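Chloride intracellular channel Clic (Drosophila melanogaster, PDB 2YV7) might insert into membranes from a soluble, glutathione-transferase-like form and act as a pH-dependent chloride ion channel, with a possible role in ethanol sensitivity. Local coordinates at residues Q44-D49 against E98-H103; P85-I88 against A93-E96; Y129-L134 against L148-K153; A142-L147 against V193-P198. All coordinates share one frame; numbering follows the deposited sequence.

Contact 1. Residues Q44-D49 against E98-H103; sequences QEYFMD and EKIERH
A buried helix-to-helix contact links Tyr46 with Ile100 and Glu101 inside the thioredoxin-like N-terminal domain, the domain of this glutathione-transferase-type fold thought to rearrange for membrane insertion. Helices 41-55 and 97-107 run almost in the same direction here: the axes of the two short segments diverge by 11°. They stay 11.3 Å apart at closest approach, so side chains and not backbones must bridge them. Tyr46 does most of this, its ring reaching across to helix 97-107. Over one face lies the Ile100 branch methyl, a CH-pi contact with CG2 4.2 Å from the ring centroid and 27° off the normal. Glu101 reaches the hydroxyl end at the ring's edge, its carboxylate plane turned 74° from the ring. A second carboxylate comes close, Glu45 OE2 lying 3.6 Å from Glu101 OE2; two like charges so near would tend to raise the proton affinity of one of them. Outside the two helices, Pro85 packs on Tyr46 and Leu87 of strand 86-89 on Ile100, which places the contact against the sheet. The polar link itself is a single hydrogen bond, from Tyr46 OH to the anti lone pair of Glu101 OE2, 2.7 Å long.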
loop_
_atom_site.group_PDB
_atom_site.type_symbol
_atom_site.label_atom_id
_atom_site.label_comp_id
_atom_site.label_asym_id
_atom_site.label_seq_id
_atom_site.Cartn_x
_atom_site.Cartn_y
_atom_site.Cartn_z
ATOM N N GLN A 44 -1.177 -3.255 3.202
ATOM C CA GLN A 44 -1.964 -2.355 2.403
ATOM C C GLN A 44 -2.015 -2.803 0.923
ATOM O O GLN A 44 -3.055 -2.712 0.250
ATOM C CB GLN A 44 -1.475 -0.874 2.573
ATOM C CG GLN A 44 -2.552 0.034 1.940
ATOM C CD GLN A 44 -2.254 1.532 1.863
ATOM O OE1 GLN A 44 -1.278 2.007 2.410
ATOM N NE2 GLN A 44 -3.155 2.279 1.182
ATOM N N GLU A 45 -0.880 -3.285 0.431
ATOM C CA GLU A 45 -0.769 -3.710 -0.965
ATOM C C GLU A 45 -1.809 -4.849 -1.241
ATOM O O GLU A 45 -2.549 -4.792 -2.208
ATOM C CB GLU A 45 0.641 -4.214 -1.284
ATOM C CG GLU A 45 0.653 -4.673 -2.737
ATOM C CD GLU A 45 2.011 -5.127 -3.265
ATOM O OE1 GLU A 45 3.003 -4.933 -2.593
ATOM O OE2 GLU A 45 2.087 -5.704 -4.385
ATOM N N TYR A 46 -1.819 -5.842 -0.389
ATOM C CA TYR A 46 -2.707 -7.021 -0.598
ATOM C C TYR A 46 -4.168 -6.681 -0.264
ATOM O O TYR A 46 -5.078 -7.173 -0.929
ATOM C CB TYR A 46 -2.187 -8.294 0.105
ATOM C CG TYR A 46 -0.753 -8.631 -0.253
ATOM C CD1 TYR A 46 -0.239 -8.285 -1.515
ATOM C CD2 TYR A 46 0.135 -9.170 0.692
ATOM C CE1 TYR A 46 1.100 -8.512 -1.853
ATOM C CE2 TYR A 46 1.461 -9.419 0.349
ATOM C CZ TYR A 46 1.929 -9.080 -0.917
ATOM O OH TYR A 46 3.274 -9.293 -1.231
ATOM N N PHE A 47 -4.402 -5.799 0.712
ATOM C CA PHE A 47 -5.740 -5.255 0.961
ATOM C C PHE A 47 -6.228 -4.613 -0.337
ATOM O O PHE A 47 -7.322 -4.835 -0.799
ATOM C CB PHE A 47 -5.597 -4.239 2.124
ATOM C CG PHE A 47 -6.896 -3.730 2.745
ATOM C CD1 PHE A 47 -8.098 -3.593 2.008
ATOM C CD2 PHE A 47 -6.878 -3.297 4.064
ATOM C CE1 PHE A 47 -9.273 -3.064 2.616
ATOM C CE2 PHE A 47 -8.072 -2.784 4.690
ATOM C CZ PHE A 47 -9.252 -2.656 3.944
ATOM N N MET A 48 -5.382 -3.766 -0.952
ATOM C CA MET A 48 -5.783 -3.089 -2.169
ATOM C C MET A 48 -6.087 -4.082 -3.313
ATOM O O MET A 48 -7.069 -3.882 -4.000
ATOM C CB MET A 48 -4.671 -2.111 -2.610
ATOM C CG MET A 48 -4.749 -0.852 -1.788
ATOM S SD MET A 48 -3.635 0.456 -2.412
ATOM C CE MET A 48 -4.503 0.917 -3.909
ATOM N N ASP A 49 -5.222 -5.083 -3.534
ATOM C CA ASP A 49 -5.420 -6.077 -4.625
ATOM C C ASP A 49 -6.768 -6.746 -4.408
ATOM O O ASP A 49 -7.598 -6.814 -5.328
ATOM C CB ASP A 49 -4.313 -7.133 -4.569
ATOM C CG ASP A 49 -3.014 -6.630 -5.126
ATOM O OD1 ASP A 49 -3.090 -5.764 -5.997
ATOM O OD2 ASP A 49 -2.010 -7.213 -4.780
ATOM N N GLU A 98 5.338 -13.538 -0.629
ATOM C CA GLU A 98 5.524 -13.903 -2.041
ATOM C C GLU A 98 4.495 -14.926 -2.491
ATOM O O GLU A 98 4.033 -14.882 -3.645
ATOM C CB GLU A 98 6.944 -14.412 -2.330
ATOM C CG GLU A 98 7.270 -14.425 -3.830
ATOM C CD GLU A 98 8.731 -14.708 -4.135
ATOM O OE1 GLU A 98 9.577 -14.642 -3.211
ATOM O OE2 GLU A 98 9.030 -14.998 -5.315
ATOM N N LYS A 99 4.105 -15.816 -1.583
ATOM C CA LYS A 99 3.085 -16.845 -1.897
ATOM C C LYS A 99 1.669 -16.283 -1.912
ATOM O O LYS A 99 0.855 -16.740 -2.697
ATOM C CB LYS A 99 3.187 -18.073 -0.981
ATOM C CG LYS A 99 4.578 -18.682 -0.928
ATOM C CD LYS A 99 4.593 -20.017 -0.199
ATOM C CE LYS A 99 6.035 -20.466 0.019
ATOM N NZ LYS A 99 6.084 -21.902 0.406
ATOM N N ILE A 100 1.392 -15.272 -1.069
ATOM C CA ILE A 100 0.127 -14.550 -1.123
ATOM C C ILE A 100 -0.069 -13.918 -2.476
ATOM O O ILE A 100 -1.133 -14.045 -3.076
ATOM C CB ILE A 100 0.008 -13.478 0.017
ATOM C CG1 ILE A 100 0.054 -14.180 1.392
ATOM C CG2 ILE A 100 -1.237 -12.605 -0.192
ATOM C CD1 ILE A 100 0.030 -13.274 2.622
ATOM N N GLU A 101 0.962 -13.214 -2.980
ATOM C CA GLU A 101 0.887 -12.668 -4.362
ATOM C C GLU A 101 0.592 -13.710 -5.409
ATOM O O GLU A 101 -0.339 -13.559 -6.220
ATOM C CB GLU A 101 2.206 -11.984 -4.758
ATOM C CG GLU A 101 2.303 -10.700 -4.121
ATOM C CD GLU A 101 3.359 -9.719 -4.693
ATOM O OE1 GLU A 101 3.780 -9.758 -5.887
ATOM O OE2 GLU A 101 3.720 -8.862 -3.885
ATOM N N ARG A 102 1.410 -14.755 -5.389
ATOM C CA ARG A 102 1.317 -15.851 -6.327
ATOM C C ARG A 102 -0.080 -16.432 -6.249
ATOM O O ARG A 102 -0.683 -16.677 -7.280
ATOM C CB ARG A 102 2.411 -16.893 -6.027
ATOM C CG ARG A 102 2.889 -17.712 -7.220
ATOM C CD ARG A 102 4.309 -18.252 -6.980
ATOM N NE ARG A 102 4.942 -18.727 -8.220
ATOM C CZ ARG A 102 5.291 -19.994 -8.480
ATOM N NH1 ARG A 102 5.096 -20.962 -7.580
ATOM N NH2 ARG A 102 5.853 -20.293 -9.651
ATOM N N HIS A 103 -0.616 -16.586 -5.034
ATOM C CA HIS A 103 -1.984 -17.125 -4.854
ATOM C C HIS A 103 -3.062 -16.213 -5.431
ATOM O O HIS A 103 -3.987 -16.674 -6.099
ATOM C CB HIS A 103 -2.278 -17.394 -3.385
ATOM C CG HIS A 103 -3.525 -18.178 -3.157
ATOM N ND1 HIS A 103 -4.759 -17.582 -3.002
ATOM C CD2 HIS A 103 -3.737 -19.519 -3.097
ATOM C CE1 HIS A 103 -5.674 -18.518 -2.820
ATOM N NE2 HIS A 103 -5.084 -19.698 -2.883
#

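Contact 2. Residues P85-I88 against A93-E96; sequences PILI and AILE. With CA (calcium ion), chain B.
Leu87 and Ile94 form the hydrogen-bonded pair of an antiparallel beta hairpin, strands 86-89 and 92-94, at the edge of the thioredoxin-like sheet. Two nearly straight backbone bonds define it: Leu87 N to Ile94 O at 3.0 Å, and Ile94 N to Leu87 O at 2.7 Å with 167° at the hydrogen. Ile88 and Ala93 make the adjacent non-hydrogen-bonded pair. Where the strands part, a calcium ion bridges them through main-chain oxygens, with His83 O as a further ligand: Pro85 O and Leu95 O each stand 2.6 Å from the metal. Side chains sort by face. Leu87 and Ile94 lie side by side, pointing the same way, with Leu87 CD2 4.0 Å from Ile94 CG1. Leu95 starts away from its partner strand, yet with CG anti to the carbonyl carbon (chi1 -48°) its CD2 returns to within 3.9 Å of Ile86 CG2. Pro85 follows a cis peptide bond, as does the proline at this point of thioredoxin-like folds generally. The next shell holds the hairpin in place: over the Leu87 face, Ile104 of helix 97-107 packs on Leu87 and His103 on Ile94, and in the sheet, backbone hydrogen bonds join Ile86 to Ile26 and Ile88 to Glu24 of strand 22-28.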
loop_
_atom_site.group_PDB
_atom_site.type_symbol
_atom_site.label_atom_id
_atom_site.label_comp_id
_atom_site.label_asym_id
_atom_site.label_seq_id
_atom_site.Cartn_x
_atom_site.Cartn_y
_atom_site.Cartn_z
ATOM N N PRO A 85 0.760 -9.784 6.571
ATOM C CA PRO A 85 -0.555 -10.296 6.232
ATOM C C PRO A 85 -0.529 -11.803 6.053
ATOM O O PRO A 85 0.509 -12.397 5.747
ATOM C CB PRO A 85 -0.849 -9.675 4.873
ATOM C CG PRO A 85 0.493 -9.447 4.278
ATOM C CD PRO A 85 1.431 -9.157 5.408
ATOM N N ILE A 86 -1.703 -12.369 6.237
ATOM C CA ILE A 86 -1.963 -13.786 6.022
ATOM C C ILE A 86 -3.248 -13.849 5.258
ATOM O O ILE A 86 -4.219 -13.170 5.607
ATOM C CB ILE A 86 -2.116 -14.516 7.395
ATOM C CG1 ILE A 86 -0.760 -14.597 8.096
ATOM C CG2 ILE A 86 -2.789 -15.909 7.162
ATOM C CD1 ILE A 86 -0.824 -14.740 9.640
ATOM N N LEU A 87 -3.295 -14.665 4.187
ATOM C CA LEU A 87 -4.483 -14.721 3.339
ATOM C C LEU A 87 -5.172 -16.099 3.537
ATOM O O LEU A 87 -4.506 -17.115 3.453
ATOM C CB LEU A 87 -4.123 -14.536 1.857
ATOM C CG LEU A 87 -5.182 -14.578 0.755
ATOM C CD1 LEU A 87 -4.679 -13.984 -0.532
ATOM C CD2 LEU A 87 -5.679 -16.018 0.433
ATOM N N ILE A 88 -6.453 -16.084 3.875
ATOM C CA ILE A 88 -7.173 -17.352 4.183
ATOM C C ILE A 88 -8.252 -17.507 3.135
ATOM O O ILE A 88 -9.141 -16.656 2.988
ATOM C CB ILE A 88 -7.768 -17.419 5.629
ATOM C CG1 ILE A 88 -6.714 -17.089 6.696
ATOM C CG2 ILE A 88 -8.360 -18.844 5.896
ATOM C CD1 ILE A 88 -7.246 -17.139 8.123
ATOM N N ALA A 93 -4.424 -21.434 4.617
ATOM C CA ALA A 93 -3.805 -20.171 5.029
ATOM C C ALA A 93 -2.498 -19.995 4.286
ATOM O O ALA A 93 -1.565 -20.835 4.416
ATOM C CB ALA A 93 -3.539 -20.163 6.547
ATOM N N ILE A 94 -2.427 -18.902 3.515
ATOM C CA ILE A 94 -1.194 -18.506 2.832
ATOM C C ILE A 94 -0.395 -17.543 3.739
ATOM O O ILE A 94 -0.892 -16.469 4.123
ATOM C CB ILE A 94 -1.479 -17.875 1.419
ATOM C CG1 ILE A 94 -2.613 -18.588 0.660
ATOM C CG2 ILE A 94 -0.204 -17.854 0.548
ATOM C CD1 ILE A 94 -2.316 -20.035 0.315
ATOM N N LEU A 95 0.839 -17.917 4.074
ATOM C CA LEU A 95 1.614 -17.227 5.122
ATOM C C LEU A 95 2.790 -16.349 4.666
ATOM O O LEU A 95 3.116 -15.322 5.311
ATOM C CB LEU A 95 2.151 -18.257 6.123
ATOM C CG LEU A 95 1.119 -19.263 6.624
ATOM C CD1 LEU A 95 1.778 -20.414 7.393
ATOM C CD2 LEU A 95 -0.026 -18.589 7.419
ATOM N N GLU A 96 3.461 -16.758 3.597
ATOM C CA GLU A 96 4.589 -16.000 3.085
ATOM C C GLU A 96 4.071 -14.976 2.089
ATOM O O GLU A 96 3.236 -15.308 1.246
ATOM C CB GLU A 96 5.572 -16.972 2.430
ATOM C CG GLU A 96 6.050 -18.048 3.416
ATOM C CD GLU A 96 7.074 -19.011 2.816
ATOM O OE1 GLU A 96 8.017 -18.525 2.140
ATOM O OE2 GLU A 96 6.940 -20.252 3.034
HETATM CA CA CA B . 3.068 -12.774 6.028
#

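Contact 3. Residues Y129-L134 against L148-K153; sequences YVKLKL and LSHLRK
Lys131 and His150 carry this small contact between helices 128-136 and 141-161 of the all-helical C-terminal domain of the glutathione-transferase fold. Only 98 Å² is buried, and the nearest CA atoms, those of Lys131 and His150, are still 8.7 Å apart, so the bridge is one long side chain meeting one ring. The close part is at the imidazole. Lys131 keeps an extended chain beyond CG and crosses the histidine at about a right angle. Its CD lies at the ring's edge, in plane, 3.5 Å from His150 ND1, and CE follows at 3.3 Å from the same nitrogen. The ammonium group ends obliquely to the ring. On the histidine side, CG is anti to the backbone N (chi1 -161°), which directs the ring toward helix 128-136. A bond outside the two segments fixes its rotation: His150 is buried, and its NE2 hydrogen-bonds to Leu124 O of helix 119-125, which holds the ring at its far nitrogen. The looser side is the surface. Lys131 is itself partly exposed, and the exposed Lys153 places a second ammonium group 6.8 Å from that of Lys131, NZ to NZ, without contact; its positive charge would, if anything, slightly disfavour protonation of its neighbours. Inward, Leu151 packs on Leu182 and Leu132 on Ile185, both of helix 173-193. The shortest approach across the pair is Lys131 NZ to His150 ND1, 2.7 Å.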
loop_
_atom_site.group_PDB
_atom_site.type_symbol
_atom_site.label_atom_id
_atom_site.label_comp_id
_atom_site.label_asym_id
_atom_site.label_seq_id
_atom_site.Cartn_x
_atom_site.Cartn_y
_atom_site.Cartn_z
ATOM N N TYR A 129 11.181 1.726 -1.627
ATOM C CA TYR A 129 11.069 1.798 -0.194
ATOM C C TYR A 129 12.382 1.865 0.609
ATOM O O TYR A 129 12.448 2.658 1.548
ATOM C CB TYR A 129 10.220 0.672 0.314
ATOM C CG TYR A 129 9.867 0.875 1.762
ATOM C CD1 TYR A 129 9.184 2.008 2.181
ATOM C CD2 TYR A 129 10.216 -0.073 2.689
ATOM C CE1 TYR A 129 8.853 2.152 3.539
ATOM C CE2 TYR A 129 9.891 0.058 4.026
ATOM C CZ TYR A 129 9.230 1.177 4.435
ATOM O OH TYR A 129 8.912 1.291 5.791
ATOM N N VAL A 130 13.429 1.101 0.242
ATOM C CA VAL A 130 14.669 1.253 1.019
ATOM C C VAL A 130 15.197 2.715 0.965
ATOM O O VAL A 130 15.744 3.229 1.941
ATOM C CB VAL A 130 15.743 0.228 0.599
ATOM C CG1 VAL A 130 16.170 0.499 -0.759
ATOM C CG2 VAL A 130 16.913 0.286 1.543
ATOM N N LYS A 131 14.932 3.431 -0.149
ATOM C CA LYS A 131 15.340 4.800 -0.263
ATOM C C LYS A 131 14.653 5.677 0.784
ATOM O O LYS A 131 15.307 6.563 1.342
ATOM C CB LYS A 131 15.109 5.353 -1.683
ATOM C CG LYS A 131 16.064 4.611 -2.666
ATOM C CD LYS A 131 15.895 5.025 -4.090
ATOM C CE LYS A 131 16.495 3.860 -4.987
ATOM N NZ LYS A 131 16.300 4.160 -6.421
ATOM N N LEU A 132 13.358 5.432 1.019
ATOM C CA LEU A 132 12.629 6.148 2.088
ATOM C C LEU A 132 13.205 5.813 3.411
ATOM O O LEU A 132 13.561 6.692 4.191
ATOM C CB LEU A 132 11.117 5.853 2.025
ATOM C CG LEU A 132 10.364 6.450 3.245
ATOM C CD1 LEU A 132 10.465 7.969 3.324
ATOM C CD2 LEU A 132 8.878 5.981 3.313
ATOM N N LYS A 133 13.358 4.525 3.696
ATOM C CA LYS A 133 14.018 4.143 4.945
ATOM C C LYS A 133 15.340 4.853 5.240
ATOM O O LYS A 133 15.557 5.313 6.362
ATOM C CB LYS A 133 14.208 2.604 4.994
ATOM C CG LYS A 133 12.872 1.956 5.168
ATOM C CD LYS A 133 12.966 0.512 5.601
ATOM C CE LYS A 133 13.555 -0.356 4.539
ATOM N NZ LYS A 133 13.036 -1.778 4.653
ATOM N N LEU A 134 16.220 4.935 4.255
ATOM C CA LEU A 134 17.542 5.523 4.502
ATOM C C LEU A 134 17.453 7.021 4.776
ATOM O O LEU A 134 18.268 7.595 5.520
ATOM C CB LEU A 134 18.408 5.251 3.297
ATOM C CG LEU A 134 18.797 3.785 3.065
ATOM C CD1 LEU A 134 19.632 3.850 1.845
ATOM C CD2 LEU A 134 19.598 3.163 4.245
ATOM N N LEU A 148 14.349 11.427 -4.350
ATOM C CA LEU A 148 13.697 12.339 -5.331
ATOM C C LEU A 148 13.999 11.889 -6.780
ATOM O O LEU A 148 13.149 11.944 -7.658
ATOM C CB LEU A 148 14.236 13.783 -5.104
ATOM C CG LEU A 148 13.613 14.879 -6.009
ATOM C CD1 LEU A 148 12.095 14.815 -6.054
ATOM C CD2 LEU A 148 13.974 16.356 -5.650
ATOM N N SER A 149 15.228 11.457 -7.035
ATOM C CA SER A 149 15.609 11.026 -8.390
ATOM C C SER A 149 14.719 9.852 -8.867
ATOM O O SER A 149 14.362 9.760 -10.054
ATOM C CB SER A 149 17.081 10.558 -8.449
ATOM O OG SER A 149 17.979 11.613 -8.158
ATOM N N HIS A 150 14.419 8.950 -7.933
ATOM C CA HIS A 150 13.558 7.754 -8.242
ATOM C C HIS A 150 12.143 8.243 -8.568
ATOM O O HIS A 150 11.536 7.772 -9.513
ATOM C CB HIS A 150 13.544 6.866 -7.040
ATOM C CG HIS A 150 13.122 5.462 -7.330
ATOM N ND1 HIS A 150 13.644 4.397 -6.640
ATOM C CD2 HIS A 150 12.274 4.941 -8.254
ATOM C CE1 HIS A 150 13.087 3.280 -7.077
ATOM N NE2 HIS A 150 12.243 3.578 -8.043
ATOM N N LEU A 151 11.613 9.183 -7.758
ATOM C CA LEU A 151 10.235 9.706 -7.977
ATOM C C LEU A 151 10.199 10.436 -9.321
ATOM O O LEU A 151 9.171 10.488 -9.980
ATOM C CB LEU A 151 9.816 10.656 -6.872
ATOM C CG LEU A 151 9.737 10.089 -5.438
ATOM C CD1 LEU A 151 9.371 11.092 -4.345
ATOM C CD2 LEU A 151 8.647 8.904 -5.484
ATOM N N ARG A 152 11.325 11.086 -9.687
ATOM C CA ARG A 152 11.392 11.725 -11.028
ATOM C C ARG A 152 11.232 10.743 -12.130
ATOM O O ARG A 152 10.552 11.004 -13.111
ATOM C CB ARG A 152 12.674 12.569 -11.130
ATOM C CG ARG A 152 12.971 13.268 -12.493
ATOM C CD ARG A 152 11.820 14.194 -12.903
ATOM N NE ARG A 152 12.032 14.859 -14.225
ATOM C CZ ARG A 152 12.658 16.030 -14.352
ATOM N NH1 ARG A 152 13.131 16.613 -13.269
ATOM N NH2 ARG A 152 12.794 16.613 -15.553
ATOM N N LYS A 153 11.893 9.607 -12.013
ATOM C CA LYS A 153 11.757 8.504 -12.995
ATOM C C LYS A 153 10.331 8.052 -13.090
ATOM O O LYS A 153 9.790 7.902 -14.202
ATOM C CB LYS A 153 12.673 7.316 -12.669
ATOM C CG LYS A 153 14.217 7.571 -12.478
ATOM C CD LYS A 153 14.877 8.426 -13.482
ATOM C CE LYS A 153 16.324 8.846 -12.915
ATOM N NZ LYS A 153 16.976 7.680 -12.168
#

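Contact 4. Residues A142-L147 against V193-P198; sequences AKNNAL and VDFEIP
Phe195 packs against Asn144 and Leu147, fitting the loop that follows helix 173-193 onto one side of helix 141-161 in the helical C-terminal domain. No hydrogen bond crosses between the segments; the contact rests on van der Waals approaches, most of them made by one ring. Starting at CB, the phenylalanine projects toward the helix, and its CG is anti to the backbone N (chi1 -180°), which carries the ring outward from the loop. Different ring atoms then meet different residues. On the CD1-CE1 side, Phe195 CD1 approaches the amide of Asn144, 3.8 Å from Asn144 CG and 3.9 Å from Asn144 ND2. The two side chains slide past each other in opposite directions, with amide and ring planes 68° apart, so they do not stack. Next along, Phe195 CE1 comes 3.7 Å from the main-chain Asn144 O, which lies oblique to the ring, and 4.2 Å from Asn144 CB. On the CE2-CZ side, Phe195 CE2 touches Leu147 CD2 at 3.8 Å. The tip atom, Phe195 CZ, is 4.0 Å from Leu147 CD2, a methyl that also sits oblique to the ring. Val193 adds a weaker flank, its CG2 lying 4.2 Å from Asn144 OD1. The amide nitrogen of Asn144 has a weak hydrogen bond to Glu141 OE1, one turn back on its own helix. Helices surround the ring: Met135 of helix 128-136 touches Asn144, Leu147 and Phe195, while Ile185 of helix 173-193 packs on both Leu147 and Phe195, so the loop residue is set among three helices.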
loop_
_atom_site.group_PDB
_atom_site.type_symbol
_atom_site.label_atom_id
_atom_site.label_comp_id
_atom_site.label_asym_id
_atom_site.label_seq_id
_atom_site.Cartn_x
_atom_site.Cartn_y
_atom_site.Cartn_z
ATOM N N ALA A 142 21.416 14.510 0.712
ATOM C CA ALA A 142 21.891 13.609 -0.296
ATOM C C ALA A 142 20.956 12.399 -0.342
ATOM O O ALA A 142 20.630 11.921 -1.410
ATOM C CB ALA A 142 23.292 13.175 -0.023
ATOM N N LYS A 143 20.481 11.955 0.826
ATOM C CA LYS A 143 19.594 10.785 0.868
ATOM C C LYS A 143 18.193 11.185 0.312
ATOM O O LYS A 143 17.512 10.429 -0.415
ATOM C CB LYS A 143 19.497 10.232 2.308
ATOM C CG LYS A 143 20.750 9.540 2.798
ATOM C CD LYS A 143 21.102 8.272 2.056
ATOM C CE LYS A 143 22.531 7.811 2.466
ATOM N NZ LYS A 143 22.596 7.436 3.914
ATOM N N ASN A 144 17.794 12.414 0.603
ATOM C CA ASN A 144 16.528 12.974 0.142
ATOM C C ASN A 144 16.539 12.981 -1.360
ATOM O O ASN A 144 15.572 12.579 -2.024
ATOM C CB ASN A 144 16.306 14.434 0.609
ATOM C CG ASN A 144 15.832 14.524 2.042
ATOM O OD1 ASN A 144 15.765 13.537 2.722
ATOM N ND2 ASN A 144 15.505 15.740 2.511
ATOM N N ASN A 145 17.650 13.462 -1.904
ATOM C CA ASN A 145 17.740 13.616 -3.360
ATOM C C ASN A 145 17.859 12.286 -4.110
ATOM O O ASN A 145 17.480 12.167 -5.282
ATOM C CB ASN A 145 18.794 14.675 -3.695
ATOM C CG ASN A 145 18.250 16.097 -3.516
ATOM O OD1 ASN A 145 17.618 16.645 -4.434
ATOM N ND2 ASN A 145 18.412 16.675 -2.320
ATOM N N ALA A 146 18.381 11.253 -3.440
ATOM C CA ALA A 146 18.328 9.918 -4.023
ATOM C C ALA A 146 16.888 9.421 -4.142
ATOM O O ALA A 146 16.533 8.787 -5.115
ATOM C CB ALA A 146 19.063 8.969 -3.205
ATOM N N LEU A 147 16.085 9.639 -3.106
ATOM C CA LEU A 147 14.650 9.278 -3.254
ATOM C C LEU A 147 14.031 10.133 -4.326
ATOM O O LEU A 147 13.226 9.656 -5.143
ATOM C CB LEU A 147 13.910 9.525 -1.937
ATOM C CG LEU A 147 12.393 9.326 -2.013
ATOM C CD1 LEU A 147 12.146 7.817 -2.196
ATOM C CD2 LEU A 147 11.717 9.761 -0.721
ATOM N N VAL A 193 11.620 14.363 8.402
ATOM C CA VAL A 193 12.788 15.102 7.808
ATOM C C VAL A 193 12.367 16.253 6.913
ATOM O O VAL A 193 13.193 16.784 6.155
ATOM C CB VAL A 193 13.816 14.140 7.085
ATOM C CG1 VAL A 193 14.470 13.214 8.132
ATOM C CG2 VAL A 193 13.129 13.354 5.963
ATOM N N ASP A 194 11.143 16.743 7.075
ATOM C CA ASP A 194 10.664 17.838 6.239
ATOM C C ASP A 194 10.919 17.670 4.738
ATOM O O ASP A 194 11.330 18.625 4.028
ATOM C CB ASP A 194 11.285 19.174 6.691
ATOM C CG ASP A 194 10.506 20.374 6.186
ATOM O OD1 ASP A 194 9.249 20.273 5.864
ATOM O OD2 ASP A 194 11.187 21.441 6.112
ATOM N N PHE A 195 10.761 16.444 4.261
ATOM C CA PHE A 195 10.789 16.176 2.830
ATOM C C PHE A 195 9.442 16.394 2.244
ATOM O O PHE A 195 8.408 15.958 2.820
ATOM C CB PHE A 195 11.205 14.701 2.586
ATOM C CG PHE A 195 11.271 14.340 1.146
ATOM C CD1 PHE A 195 12.371 14.728 0.368
ATOM C CD2 PHE A 195 10.225 13.631 0.559
ATOM C CE1 PHE A 195 12.450 14.360 -0.976
ATOM C CE2 PHE A 195 10.256 13.316 -0.758
ATOM C CZ PHE A 195 11.339 13.645 -1.551
ATOM N N GLU A 196 9.404 17.052 1.063
ATOM C CA GLU A 196 8.173 17.156 0.286
ATOM C C GLU A 196 8.435 16.817 -1.135
ATOM O O GLU A 196 9.483 17.161 -1.631
ATOM C CB GLU A 196 7.609 18.577 0.276
ATOM C CG GLU A 196 6.494 18.737 1.264
ATOM C CD GLU A 196 6.265 20.185 1.627
ATOM O OE1 GLU A 196 6.884 21.082 0.969
ATOM O OE2 GLU A 196 5.493 20.414 2.580
ATOM N N ILE A 197 7.446 16.204 -1.788
ATOM C CA ILE A 197 7.510 15.836 -3.224
ATOM C C ILE A 197 7.218 17.066 -4.041
ATOM O O ILE A 197 6.167 17.693 -3.882
ATOM C CB ILE A 197 6.474 14.721 -3.632
ATOM C CG1 ILE A 197 6.730 13.417 -2.861
ATOM C CG2 ILE A 197 6.543 14.515 -5.169
ATOM C CD1 ILE A 197 5.609 12.415 -2.987
ATOM N N PRO A 198 8.186 17.486 -4.862
ATOM C CA PRO A 198 8.059 18.836 -5.416
ATOM C C PRO A 198 6.986 18.971 -6.446
ATOM O O PRO A 198 6.546 17.949 -7.071
ATOM C CB PRO A 198 9.458 19.133 -5.999
ATOM C CG PRO A 198 10.134 17.890 -6.083
ATOM C CD PRO A 198 9.465 16.846 -5.198
#

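Overall arrangement
From the N terminus, helix 41-55 opens the loop that contact 1 closes at helix 97-107. Contact 2 is nested inside it, a short hairpin whose second strand leads into that helix, and the two touch where Ile94 CG2 packs against the backbone at Lys99 and Ile100. Together they tie sheet, helices and calcium site within the N-terminal domain. In the helical domain, 129-134 opens a loop that contact 3 closes at 148-153; contact 4 opens within it at 142-147 and closes at 193-198, after helix 173-193, so the two cross. They meet through Leu148 on Pro198 and Leu151 on Ile197. The two groups do not touch; contacts 2 and 4, about 34 Å apart between centres, lie on opposite sides of the chain's centre.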